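Local coordinates for periplasmic binding protein/LacI transcriptional regulator (Burkholderia multivorans, PDB 4YLE) that probably serves as the periplasmic solute-binding component of an ABC transporter, likely capturing a simple sugar, at residues 46-50 with 277-283; 78-82 with 100-106; 120-126 with 139-144; 168-172 with 183-187; 235-239 with 259-265. All coordinates share one frame; numbering follows the deposited sequence.

Contact 1 (46-50 with 277-283); sequences FFLTM and QYAAKQA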
# COMPACT_ATOMS: atom_id res chain seq x y z
N PHE A 46 -1.16 -6.86 -5.75
CA PHE A 46 -1.15 -6.73 -4.30
C PHE A 46 -2.54 -6.99 -3.70
O PHE A 46 -2.69 -7.73 -2.72
CB PHE A 46 -0.67 -5.34 -3.91
CG PHE A 46 -0.62 -5.11 -2.42
CD1 PHE A 46 0.46 -5.53 -1.66
CD2 PHE A 46 -1.64 -4.42 -1.78
CE1 PHE A 46 0.50 -5.31 -0.29
CE2 PHE A 46 -1.61 -4.17 -0.43
CZ PHE A 46 -0.54 -4.63 0.33
N PHE A 47 -3.56 -6.38 -4.29
CA PHE A 47 -4.90 -6.55 -3.76
C PHE A 47 -5.53 -7.85 -4.17
O PHE A 47 -6.37 -8.39 -3.42
CB PHE A 47 -5.74 -5.34 -4.13
CG PHE A 47 -5.27 -4.11 -3.43
CD1 PHE A 47 -5.42 -4.00 -2.06
CD2 PHE A 47 -4.60 -3.13 -4.11
CE1 PHE A 47 -4.93 -2.89 -1.39
CE2 PHE A 47 -4.11 -2.01 -3.45
CZ PHE A 47 -4.26 -1.91 -2.09
N LEU A 48 -5.16 -8.37 -5.33
CA LEU A 48 -5.66 -9.69 -5.70
C LEU A 48 -5.13 -10.73 -4.73
O LEU A 48 -5.88 -11.60 -4.29
CB LEU A 48 -5.31 -10.02 -7.14
CG LEU A 48 -5.89 -8.96 -8.10
CD1 LEU A 48 -5.54 -9.36 -9.50
CD2 LEU A 48 -7.42 -8.77 -7.95
N THR A 49 -3.86 -10.58 -4.33
CA THR A 49 -3.24 -11.44 -3.32
C THR A 49 -3.93 -11.29 -1.97
O THR A 49 -4.22 -12.27 -1.26
CB THR A 49 -1.75 -11.11 -3.20
OG1 THR A 49 -1.09 -11.54 -4.39
CG2 THR A 49 -1.11 -11.82 -2.00
N MSE A 50 -4.22 -10.05 -1.61
CA MSE A 50 -4.94 -9.76 -0.39
C MSE A 50 -6.31 -10.43 -0.41
O MSE A 50 -6.69 -11.09 0.57
CB MSE A 50 -5.12 -8.25 -0.21
CG MSE A 50 -5.82 -7.89 1.07
SE MSE A 50 -6.17 -5.98 1.25
CE MSE A 50 -4.35 -5.49 1.67
N GLN A 277 5.17 -6.96 2.30
CA GLN A 277 4.41 -6.36 3.42
C GLN A 277 3.15 -7.16 3.69
O GLN A 277 2.26 -6.70 4.42
CB GLN A 277 4.07 -4.89 3.15
CG GLN A 277 3.21 -4.68 1.91
CD GLN A 277 2.51 -3.33 1.85
OE1 GLN A 277 2.08 -2.81 2.87
NE2 GLN A 277 2.38 -2.77 0.65
N TYR A 278 3.07 -8.35 3.12
CA TYR A 278 2.09 -9.34 3.54
C TYR A 278 0.64 -8.86 3.47
O TYR A 278 -0.08 -8.68 4.49
CB TYR A 278 2.48 -9.80 4.94
CG TYR A 278 3.91 -10.32 4.94
CD1 TYR A 278 4.26 -11.43 4.20
CD2 TYR A 278 4.90 -9.70 5.69
CE1 TYR A 278 5.57 -11.91 4.18
CE2 TYR A 278 6.22 -10.19 5.69
CZ TYR A 278 6.54 -11.29 4.94
OH TYR A 278 7.84 -11.80 4.94
N ALA A 279 0.19 -8.73 2.24
CA ALA A 279 -1.16 -8.29 1.95
C ALA A 279 -2.25 -9.13 2.60
O ALA A 279 -3.21 -8.61 3.19
CB ALA A 279 -1.35 -8.27 0.46
N ALA A 280 -2.12 -10.44 2.47
CA ALA A 280 -3.12 -11.36 2.94
C ALA A 280 -3.17 -11.24 4.47
O ALA A 280 -4.23 -11.26 5.04
CB ALA A 280 -2.80 -12.77 2.53
N LYS A 281 -2.00 -11.16 5.10
CA LYS A 281 -1.95 -11.00 6.55
C LYS A 281 -2.69 -9.74 7.00
O LYS A 281 -3.44 -9.80 7.96
CB LYS A 281 -0.50 -10.93 7.03
CG LYS A 281 -0.36 -10.73 8.55
CD LYS A 281 1.05 -10.24 8.90
CE LYS A 281 1.99 -11.36 9.07
NZ LYS A 281 1.66 -12.16 10.28
N GLN A 282 -2.50 -8.63 6.30
CA GLN A 282 -3.15 -7.38 6.71
C GLN A 282 -4.65 -7.53 6.70
O GLN A 282 -5.35 -7.12 7.68
CB GLN A 282 -2.74 -6.23 5.83
CG GLN A 282 -1.29 -5.87 5.98
CD GLN A 282 -0.95 -4.63 5.21
OE1 GLN A 282 -1.60 -3.61 5.36
NE2 GLN A 282 0.11 -4.70 4.40
N ALA A 283 -5.19 -8.16 5.65
CA ALA A 283 -6.63 -8.32 5.55
C ALA A 283 -7.14 -9.31 6.60
O ALA A 283 -8.19 -9.10 7.22
CB ALA A 283 -7.03 -8.76 4.19

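Contact 2 (78-82 with 100-106); sequences TANQI and PADSKAL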
# COMPACT_ATOMS: atom_id res chain seq x y z
N THR A 78 -10.94 7.28 -5.68
CA THR A 78 -11.47 7.60 -4.35
C THR A 78 -12.99 7.68 -4.36
O THR A 78 -13.66 7.13 -3.47
CB THR A 78 -10.87 8.93 -3.84
OG1 THR A 78 -9.45 8.81 -3.78
CG2 THR A 78 -11.40 9.28 -2.47
N ALA A 79 -13.56 8.37 -5.35
CA ALA A 79 -15.02 8.57 -5.40
C ALA A 79 -15.78 7.24 -5.30
O ALA A 79 -16.73 7.08 -4.50
CB ALA A 79 -15.41 9.33 -6.68
N ASN A 80 -15.36 6.28 -6.13
CA ASN A 80 -16.00 4.98 -6.13
C ASN A 80 -15.74 4.19 -4.85
O ASN A 80 -16.57 3.39 -4.44
CB ASN A 80 -15.53 4.14 -7.32
CG ASN A 80 -16.45 2.96 -7.56
OD1 ASN A 80 -17.68 3.10 -7.49
ND2 ASN A 80 -15.88 1.79 -7.82
N GLN A 81 -14.57 4.36 -4.25
CA GLN A 81 -14.32 3.63 -3.02
C GLN A 81 -15.32 4.13 -1.99
O GLN A 81 -15.89 3.34 -1.27
CB GLN A 81 -12.91 3.80 -2.51
CG GLN A 81 -12.56 2.72 -1.47
CD GLN A 81 -11.16 2.86 -0.93
OE1 GLN A 81 -10.80 3.92 -0.43
NE2 GLN A 81 -10.37 1.79 -1.01
N ILE A 82 -15.55 5.44 -1.97
CA ILE A 82 -16.50 6.01 -1.02
C ILE A 82 -17.87 5.42 -1.29
O ILE A 82 -18.60 5.09 -0.35
CB ILE A 82 -16.54 7.56 -1.10
CG1 ILE A 82 -15.23 8.12 -0.52
CG2 ILE A 82 -17.74 8.13 -0.33
CD1 ILE A 82 -15.02 9.60 -0.70
N PRO A 100 -7.81 2.45 2.57
CA PRO A 100 -8.37 3.65 1.93
C PRO A 100 -7.52 4.21 0.80
O PRO A 100 -6.29 4.22 0.89
CB PRO A 100 -8.48 4.64 3.09
CG PRO A 100 -7.50 4.19 4.09
CD PRO A 100 -7.39 2.70 3.96
N ALA A 101 -8.18 4.66 -0.27
CA ALA A 101 -7.49 5.18 -1.45
C ALA A 101 -6.90 6.57 -1.20
O ALA A 101 -6.00 7.02 -1.93
CB ALA A 101 -8.45 5.23 -2.63
N ASP A 102 -7.45 7.25 -0.18
CA ASP A 102 -7.06 8.60 0.23
C ASP A 102 -7.11 8.65 1.75
O ASP A 102 -8.10 8.24 2.33
CB ASP A 102 -8.01 9.62 -0.38
CG ASP A 102 -7.56 11.05 -0.18
OD1 ASP A 102 -7.31 11.45 0.98
OD2 ASP A 102 -7.48 11.78 -1.19
N SER A 103 -6.05 9.12 2.41
CA SER A 103 -5.99 9.08 3.88
C SER A 103 -6.91 10.10 4.57
O SER A 103 -7.23 9.97 5.75
CB SER A 103 -4.55 9.31 4.32
OG SER A 103 -3.78 8.13 4.06
N LYS A 104 -7.31 11.13 3.83
CA LYS A 104 -8.25 12.12 4.37
C LYS A 104 -9.68 11.95 3.86
O LYS A 104 -10.66 12.11 4.61
CB LYS A 104 -7.78 13.53 4.03
CG LYS A 104 -6.50 13.94 4.73
CD LYS A 104 -6.31 15.45 4.67
CE LYS A 104 -4.86 15.87 4.65
NZ LYS A 104 -4.21 15.53 3.35
N ALA A 105 -9.80 11.65 2.57
CA ALA A 105 -11.08 11.74 1.89
C ALA A 105 -12.05 10.63 2.29
O ALA A 105 -13.26 10.79 2.14
CB ALA A 105 -10.88 11.73 0.40
N LEU A 106 -11.53 9.50 2.77
CA LEU A 106 -12.39 8.41 3.19
C LEU A 106 -12.91 8.60 4.62
O LEU A 106 -13.73 7.82 5.08
CB LEU A 106 -11.66 7.05 3.09
CG LEU A 106 -11.85 6.28 1.77
CD1 LEU A 106 -13.27 5.76 1.62
CD2 LEU A 106 -11.49 7.16 0.58
O HOH W 1 -6.60 8.06 -4.53
O HOH W 2 -8.21 11.08 -3.45

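Contact 3 (120-126 with 139-144); sequences VVNIDNR and VPFVGP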
# COMPACT_ATOMS: atom_id res chain seq x y z
N VAL A 120 -15.36 -0.43 12.21
CA VAL A 120 -14.41 -0.20 11.11
C VAL A 120 -13.00 -0.40 11.57
O VAL A 120 -12.59 0.15 12.58
CB VAL A 120 -14.57 1.22 10.55
CG1 VAL A 120 -13.60 1.45 9.39
CG2 VAL A 120 -16.03 1.48 10.15
N VAL A 121 -12.24 -1.17 10.78
CA VAL A 121 -10.83 -1.39 10.98
C VAL A 121 -10.13 -0.91 9.73
O VAL A 121 -10.59 -1.17 8.63
CB VAL A 121 -10.52 -2.87 11.22
CG1 VAL A 121 -9.04 -3.09 11.41
CG2 VAL A 121 -11.29 -3.41 12.44
N ASN A 122 -9.05 -0.19 9.94
CA ASN A 122 -8.24 0.45 8.91
C ASN A 122 -7.06 -0.45 8.65
O ASN A 122 -6.34 -0.79 9.60
CB ASN A 122 -7.83 1.83 9.44
CG ASN A 122 -6.99 2.66 8.49
OD1 ASN A 122 -6.54 3.72 8.92
ND2 ASN A 122 -6.80 2.24 7.24
N ILE A 123 -6.84 -0.84 7.41
CA ILE A 123 -5.60 -1.52 7.06
C ILE A 123 -4.80 -0.82 5.96
O ILE A 123 -5.34 0.04 5.29
CB ILE A 123 -5.86 -2.97 6.59
CG1 ILE A 123 -6.58 -3.01 5.23
CG2 ILE A 123 -6.67 -3.75 7.68
CD1 ILE A 123 -6.81 -4.45 4.68
N ASP A 124 -3.52 -1.21 5.83
CA ASP A 124 -2.64 -0.86 4.69
C ASP A 124 -2.18 0.60 4.74
O ASP A 124 -1.02 0.89 5.04
CB ASP A 124 -3.35 -1.15 3.37
CG ASP A 124 -2.51 -0.78 2.15
OD1 ASP A 124 -1.29 -0.69 2.28
OD2 ASP A 124 -3.09 -0.58 1.05
N ASN A 125 -3.11 1.50 4.47
CA ASN A 125 -2.81 2.92 4.43
C ASN A 125 -3.58 3.63 5.53
O ASN A 125 -4.80 3.61 5.54
CB ASN A 125 -3.18 3.50 3.08
CG ASN A 125 -3.06 4.99 3.05
OD1 ASN A 125 -2.10 5.57 3.61
ND2 ASN A 125 -4.02 5.65 2.38
N ARG A 126 -2.86 4.24 6.44
CA ARG A 126 -3.50 4.79 7.61
C ARG A 126 -4.26 6.07 7.30
O ARG A 126 -3.75 6.97 6.65
CB ARG A 126 -2.47 5.05 8.70
CG ARG A 126 -3.07 5.24 10.08
CD ARG A 126 -2.05 5.81 11.03
NE ARG A 126 -0.89 4.93 11.16
CZ ARG A 126 -0.64 4.16 12.21
NH1 ARG A 126 -1.47 4.14 13.27
NH2 ARG A 126 0.45 3.40 12.22
N VAL A 139 -10.30 4.70 15.10
CA VAL A 139 -10.23 3.61 14.13
C VAL A 139 -8.93 2.83 14.33
O VAL A 139 -7.84 3.35 14.05
CB VAL A 139 -10.32 4.14 12.68
CG1 VAL A 139 -10.40 2.97 11.70
CG2 VAL A 139 -11.54 5.05 12.53
N PRO A 140 -9.04 1.58 14.82
CA PRO A 140 -7.82 0.76 14.92
C PRO A 140 -7.15 0.55 13.58
O PRO A 140 -7.83 0.46 12.57
CB PRO A 140 -8.34 -0.57 15.47
CG PRO A 140 -9.75 -0.61 15.11
CD PRO A 140 -10.23 0.81 15.21
N PHE A 141 -5.82 0.49 13.59
CA PHE A 141 -5.03 0.30 12.38
C PHE A 141 -4.28 -1.01 12.46
O PHE A 141 -3.72 -1.34 13.51
CB PHE A 141 -4.06 1.48 12.17
CG PHE A 141 -3.26 1.36 10.90
CD1 PHE A 141 -3.90 1.44 9.69
CD2 PHE A 141 -1.91 1.10 10.93
CE1 PHE A 141 -3.17 1.27 8.49
CE2 PHE A 141 -1.20 0.95 9.74
CZ PHE A 141 -1.84 1.03 8.55
N VAL A 142 -4.34 -1.76 11.36
CA VAL A 142 -3.51 -2.93 11.11
C VAL A 142 -2.72 -2.71 9.83
O VAL A 142 -3.28 -2.61 8.75
CB VAL A 142 -4.37 -4.19 10.99
CG1 VAL A 142 -3.52 -5.42 10.71
CG2 VAL A 142 -5.22 -4.36 12.23
N GLY A 143 -1.41 -2.60 9.96
CA GLY A 143 -0.56 -2.51 8.80
C GLY A 143 0.87 -2.25 9.21
O GLY A 143 1.22 -2.21 10.41
N PRO A 144 1.72 -2.06 8.20
CA PRO A 144 3.16 -1.92 8.39
C PRO A 144 3.64 -0.51 8.66
O PRO A 144 2.98 0.49 8.38
CB PRO A 144 3.71 -2.39 7.06
CG PRO A 144 2.69 -1.94 6.08
CD PRO A 144 1.39 -2.23 6.78
O HOH W 3 -6.50 4.38 11.54
O HOH W 4 0.76 1.22 6.96
O HOH W 5 2.36 2.70 10.31

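Contact 4 (168-172 with 183-187); sequences GIVEG and TAGFQ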
# COMPACT_ATOMS: atom_id res chain seq x y z
N GLY A 168 16.41 9.00 -8.18
CA GLY A 168 15.07 9.55 -8.19
C GLY A 168 14.14 8.65 -7.43
O GLY A 168 14.33 7.44 -7.41
N ILE A 169 13.14 9.26 -6.79
CA ILE A 169 12.09 8.52 -6.08
C ILE A 169 10.77 8.68 -6.82
O ILE A 169 10.29 9.80 -7.06
CB ILE A 169 11.96 9.01 -4.63
CG1 ILE A 169 13.27 8.79 -3.91
CG2 ILE A 169 10.80 8.30 -3.90
CD1 ILE A 169 13.32 9.31 -2.47
N VAL A 170 10.20 7.54 -7.19
CA VAL A 170 8.89 7.48 -7.81
C VAL A 170 7.89 7.11 -6.71
O VAL A 170 7.88 5.99 -6.21
CB VAL A 170 8.85 6.48 -8.97
CG1 VAL A 170 7.51 6.61 -9.73
CG2 VAL A 170 10.00 6.73 -9.91
N GLU A 171 7.06 8.08 -6.35
CA GLU A 171 6.21 8.03 -5.17
C GLU A 171 4.79 7.57 -5.47
O GLU A 171 4.32 7.71 -6.60
CB GLU A 171 6.22 9.43 -4.57
CG GLU A 171 5.32 9.75 -3.48
CD GLU A 171 5.68 11.11 -2.98
OE1 GLU A 171 5.15 12.13 -3.48
OE2 GLU A 171 6.57 11.14 -2.13
N GLY A 172 4.12 6.99 -4.49
CA GLY A 172 2.70 6.69 -4.64
C GLY A 172 1.84 7.95 -4.64
O GLY A 172 2.34 9.09 -4.72
N THR A 183 8.41 7.20 0.78
CA THR A 183 9.35 8.18 0.29
C THR A 183 10.33 8.61 1.40
O THR A 183 11.53 8.73 1.17
CB THR A 183 8.61 9.41 -0.32
OG1 THR A 183 7.96 8.96 -1.53
CG2 THR A 183 9.59 10.57 -0.62
N ALA A 184 9.83 8.80 2.61
CA ALA A 184 10.69 9.19 3.71
C ALA A 184 11.74 8.11 4.04
O ALA A 184 12.90 8.42 4.25
CB ALA A 184 9.84 9.53 4.93
N GLY A 185 11.31 6.83 4.07
CA GLY A 185 12.25 5.73 4.29
C GLY A 185 13.32 5.66 3.22
O GLY A 185 14.50 5.45 3.51
N PHE A 186 12.91 5.86 1.97
CA PHE A 186 13.85 5.88 0.85
C PHE A 186 14.84 7.04 1.04
O PHE A 186 16.04 6.87 0.89
CB PHE A 186 13.09 6.03 -0.47
CG PHE A 186 12.43 4.76 -0.99
CD1 PHE A 186 13.03 3.51 -0.87
CD2 PHE A 186 11.28 4.83 -1.77
CE1 PHE A 186 12.45 2.37 -1.40
CE2 PHE A 186 10.69 3.68 -2.31
CZ PHE A 186 11.28 2.47 -2.13
N GLN A 187 14.32 8.21 1.37
CA GLN A 187 15.19 9.37 1.60
C GLN A 187 16.18 9.08 2.75
O GLN A 187 17.34 9.40 2.66
CB GLN A 187 14.39 10.63 1.93
CG GLN A 187 13.41 11.12 0.86
CD GLN A 187 13.92 12.28 0.05
OE1 GLN A 187 15.12 12.47 -0.12
NE2 GLN A 187 12.99 13.07 -0.46

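Contact 5 (235-239 with 259-265); sequences AIGAV and INAIKPM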
# COMPACT_ATOMS: atom_id res chain seq x y z
N ALA A 235 7.51 0.24 -10.21
CA ALA A 235 8.82 -0.32 -10.55
C ALA A 235 8.80 -1.00 -11.92
O ALA A 235 9.77 -0.88 -12.65
CB ALA A 235 9.29 -1.28 -9.50
N ILE A 236 7.70 -1.69 -12.25
CA ILE A 236 7.55 -2.31 -13.57
C ILE A 236 7.58 -1.22 -14.62
O ILE A 236 8.25 -1.35 -15.65
CB ILE A 236 6.24 -3.14 -13.65
CG1 ILE A 236 6.39 -4.38 -12.78
CG2 ILE A 236 5.89 -3.49 -15.09
CD1 ILE A 236 5.08 -5.16 -12.56
N GLY A 237 6.87 -0.12 -14.36
CA GLY A 237 6.96 1.03 -15.24
C GLY A 237 8.37 1.54 -15.39
O GLY A 237 8.83 1.82 -16.53
N ALA A 238 9.09 1.65 -14.26
CA ALA A 238 10.49 2.16 -14.28
C ALA A 238 11.44 1.21 -15.05
O ALA A 238 12.29 1.67 -15.81
CB ALA A 238 10.97 2.39 -12.85
N VAL A 239 11.28 -0.10 -14.87
CA VAL A 239 12.03 -1.08 -15.64
C VAL A 239 11.84 -0.87 -17.16
O VAL A 239 12.81 -0.85 -17.93
CB VAL A 239 11.61 -2.54 -15.23
CG1 VAL A 239 12.04 -3.58 -16.26
CG2 VAL A 239 12.23 -2.86 -13.92
N ILE A 259 5.10 -8.51 -5.66
CA ILE A 259 4.11 -9.17 -6.52
C ILE A 259 4.77 -10.19 -7.44
O ILE A 259 5.95 -10.09 -7.76
CB ILE A 259 3.30 -8.17 -7.37
CG1 ILE A 259 4.21 -7.46 -8.38
CG2 ILE A 259 2.57 -7.20 -6.43
CD1 ILE A 259 3.51 -6.46 -9.29
N ASN A 260 4.00 -11.19 -7.87
CA ASN A 260 4.56 -12.23 -8.73
C ASN A 260 5.23 -11.65 -9.96
O ASN A 260 6.26 -12.16 -10.38
CB ASN A 260 3.49 -13.22 -9.18
CG ASN A 260 3.04 -14.08 -8.06
OD1 ASN A 260 3.87 -14.64 -7.35
ND2 ASN A 260 1.72 -14.18 -7.85
N ALA A 261 4.65 -10.60 -10.53
CA ALA A 261 5.20 -10.05 -11.77
C ALA A 261 6.65 -9.60 -11.56
O ALA A 261 7.43 -9.55 -12.50
CB ALA A 261 4.34 -8.91 -12.29
N ILE A 262 7.02 -9.29 -10.32
CA ILE A 262 8.36 -8.76 -10.05
C ILE A 262 9.40 -9.87 -9.92
O ILE A 262 10.60 -9.63 -9.98
CB ILE A 262 8.36 -7.86 -8.78
CG1 ILE A 262 9.30 -6.67 -8.97
CG2 ILE A 262 8.73 -8.62 -7.52
CD1 ILE A 262 8.74 -5.59 -9.89
N LYS A 263 8.95 -11.10 -9.74
CA LYS A 263 9.90 -12.19 -9.48
C LYS A 263 10.83 -12.52 -10.64
O LYS A 263 12.03 -12.68 -10.42
CB LYS A 263 9.13 -13.41 -9.03
CG LYS A 263 8.53 -13.17 -7.66
CD LYS A 263 7.61 -14.28 -7.19
CE LYS A 263 6.82 -13.82 -5.98
NZ LYS A 263 6.08 -14.96 -5.42
N PRO A 264 10.32 -12.59 -11.88
CA PRO A 264 11.27 -12.81 -12.97
C PRO A 264 12.28 -11.67 -13.08
O PRO A 264 13.41 -11.86 -13.51
CB PRO A 264 10.39 -12.88 -14.21
CG PRO A 264 9.02 -13.13 -13.70
CD PRO A 264 8.94 -12.48 -12.37
N MSE A 265 11.85 -10.48 -12.67
CA MSE A 265 12.72 -9.31 -12.76
C MSE A 265 13.80 -9.31 -11.68
O MSE A 265 14.92 -8.89 -11.96
CB MSE A 265 11.87 -8.05 -12.69
CG MSE A 265 10.84 -8.03 -13.80
SE MSE A 265 9.93 -6.32 -13.88
CE MSE A 265 8.47 -6.80 -15.10

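Contact 1 (46-50 with 277-283)
Phe-46 meets both the loop and the helix of 277-283. With CG anti to the backbone N (chi1 -180°), its ring reaches back over Ala-279, whose CB lies over one face, 3.8 Å from the ring centroid and 20° off the normal, a CH-pi contact. The Gln-277 side chain runs across the ring at about a right angle, NE2 coming obliquely to 3.3 Å from Phe-46 CE1. That amide is well tied down: NE2 binds Asp-257 and the unidentified ligand, while Gln-277 OE1 accepts from Gln-282 NE2 at 3.1 Å. The same Gln-282 NE2 also bonds to the backbone O of Gln-277 at 2.9 Å, so one amide nitrogen braces the loop just before the helix.

One turn on, Thr-49 touches only lightly, CG2 lying 4.3 Å from Ala-279 CB; its hydroxyl is bonded to Glu-45 O. Selenomethionine Met-50 closes the row. Its CB packs on Ala-279 CB (3.8 Å), and CG presses against Ala-283 CB at a tight 3.5 Å. With alanines facing the partner, the axes of 46-50 and 279-283 come to 8.4 Å and cross at -54°.

Beneath the pair lies the large mixed sheet: Met-50 rests on Met-39 and Ala-283 on Leu-37 of strand 34-39, while Gln-282 reaches Pro-144 of strand 141-144 and Thr-309 of strand 308-314.

Contact 2 (78-82 with 100-106)
The amide of Gln-81 and the carboxylate of Asp-102 are the two flat groups here. Gln-81 OE1 crosses to the loop and accepts from Ala-101 N at 2.7 Å, the donor 20° out of the carbonyl plane; NE2 bonds to Ala-99 O and Met-39 O, which fixes how the amide is turned. Leu-106 crosses this side chain at about a right angle, its CG 3.4 Å from Gln-81 OE1. The Asp-102 carboxylate is turned back on its own loop. Lys-104 N meets Asp-102 OD1 nearly end-on at 2.9 Å, an Asx turn. Ala-105 N adds a second bond to Asp-102 OD1 from above the carboxylate plane at 3.0 Å, an Asx motif.

Thr-78 faces both ways. Its side chain and that of Leu-106 run past each other in opposite directions, Thr-78 CG2 3.7 Å from Leu-106 CD2, while OG1 is linked through one water to Ala-101 O and through a second to Asp-102 OD2. Farther along the helix Ile-82 CG1 packs on Leu-106 CD1 at 3.7 Å.

The first turn of helix 78-90 thus grips the loop after strand 95-98 by one direct amide bond, with water and methyl contacts beside it; the two donors at OD1 would probably stabilise Asp-102 as a carboxylate.

Contact 3 (120-126 with 139-144)
Phe-141 is the bump here, and the turn ending 120-126 is the hollow that takes it. Its ring pokes under the backbone where the chain leaves the strand in a classic gamma-turn centred on Asp-124, Asn-125 N bonding to Ile-123 O. Asp-124 O lies at the ring edge, 3.6 Å from Phe-141 CZ. Arg-126 forms the lid: its CB sits over the ring face, 4.0 Å from the centroid, and the chain bends at chi3 (-60°) to bring the guanidinium over the far rim, with Phe-141 CD2 under its centre and the planes 35° apart. The Asn-122 amide forms a wall, turned 71° from the ring, with CG 3.5 Å from Phe-141 CD1; its ND2 bonds to Asn-125 O and its OD1 accepts from Leu-127 N, holding both ends. Val-139 CG1 fills the next notch, 3.6 Å from Asn-122 CB.

The strands pair in parallel: Asn-122 N donates to Pro-140 O (3.0 Å), Val-142 N to Asn-122 O (2.8 Å) and Asp-124 N to Val-142 O (3.2 Å).

Strand 119-123 has 95-98 on its other side, and 141-144 pairs onward with 308-314. Helix 279-295 covers Val-142; helix 107-115 covers Val-120 and Val-139.

Contact 4 (168-172 with 183-187)
Glu-171 and Thr-183 make the close end of this strand-helix contact. Thr-183 OG1 donates to Glu-171 OE2 at 2.7 Å, meeting that oxygen on its anti lone pair, the one away from the other carboxylate oxygen. The two side chains cross at about a right angle: the glutamate has CG anti to the backbone N (chi1 172°) and is extended beyond it, and the hydroxyl sits close to its aliphatic part, Glu-171 CG 3.4 Å from Thr-183 OG1. The other oxygen, OE1, is bonded to Ser-174 OG, so each end of the carboxylate has a hydroxyl partner.

Ile-169 fills the middle, and its two branches divide the work. CG2 tucks beside Thr-183, 3.8 Å from OG1, and comes obliquely to 4.1 Å from Phe-186 CD2. CD1 reaches one turn farther, 3.8 Å from Phe-186 CB and 3.8 Å from Gln-187 CG.

Gln-187 marks the looser end, giving only the aliphatic part of a chain bent at chi2; it also touches Val-197 and Val-200 of strand 196-202. Both polar ends, Glu-171 and Gln-187, are partly exposed, while Ile-169, Thr-183 and Phe-186 are buried, Phe-186 against Leu-228 and helix 146-160.

The axes of 168-171 and 183-187 run at 165°, nearly antiparallel and 9.6 Å apart: the first half of the beta-alpha-beta unit of strand 166-171, helix 177-193 and strand 196-202, the repeating unit of the Rossmann-like lobes of periplasmic binding proteins.

Contact 5 (235-239 with 259-265)
Helix 232-244, one of the helices packed on the four-stranded parallel sheet of the second Rossmann-like lobe, here meets the turn and short helix that follow the edge strand 252-254. Between 235-239 and 259-265 the contact is apolar, with no hydrogen bond across it. Ile-236 is at its centre, and its CG1 and CD1 touch four residues of 259-265. CD1, at the end of a chain extended at chi2 (169°), touches Ala-261 CB at 3.8 Å and Ile-259 CD1 at 3.9 Å. One bond back, CG1 meets Ile-262 CD1 at 3.9 Å and, from another direction, the methyl CE of selenomethionine Met-265 at 3.9 Å. The last of these side chains is straight beyond CG and crosses Ile-236 at about a right angle, which brings its selenium on to the next turn of the long helix. At the other end Ala-235 CB only grazes Ile-262 CD1, 4.4 Å away.

The partner surface is a tight turn entering a helix: Ile-262 N bonds back to Ile-259 O, so that Ile-259, Ala-261 and Ile-262 all present methyls to Ile-236. The beginning of this turn is tied in two directions, Ile-259 N to Asp-232 at the start of helix 232-244 and Asn-260 N to Glu-45 at the start of helix 45-60. Arg-270 and Val-271 border both Val-239 and Met-265. The Met-265 SE lies astride the fork of Val-239, 4.2 Å from CG1 and 4.2 Å from CG2.

In the fold
Contacts 1, 3 and 4 are buried, whereas 2 and 5 are only partly so and lie on opposite sides of the chain's centre, their centres about 27 Å apart. Contacts 1, 2 and 3 belong to the seven-stranded sheet and its helices, and contact 3 touches both others: Asp-124 lies against Phe-47 and Gln-282, and Ser-103 OG bonds to Arg-126 O. Contacts 4 and 5 belong to the four-stranded lobe, though Ile-259 of contact 5 also packs on Phe-46 of contact 1. Contact 1 has no hydrogen bond across it, contact 3 is laced by parallel-sheet bonds, and their Gln-277 and Asp-124 reach the unidentified ligand. Contact 2 relies partly on water, contact 4 has one hydroxyl-carboxylate bond, and contact 5 is wholly apolar across its segments.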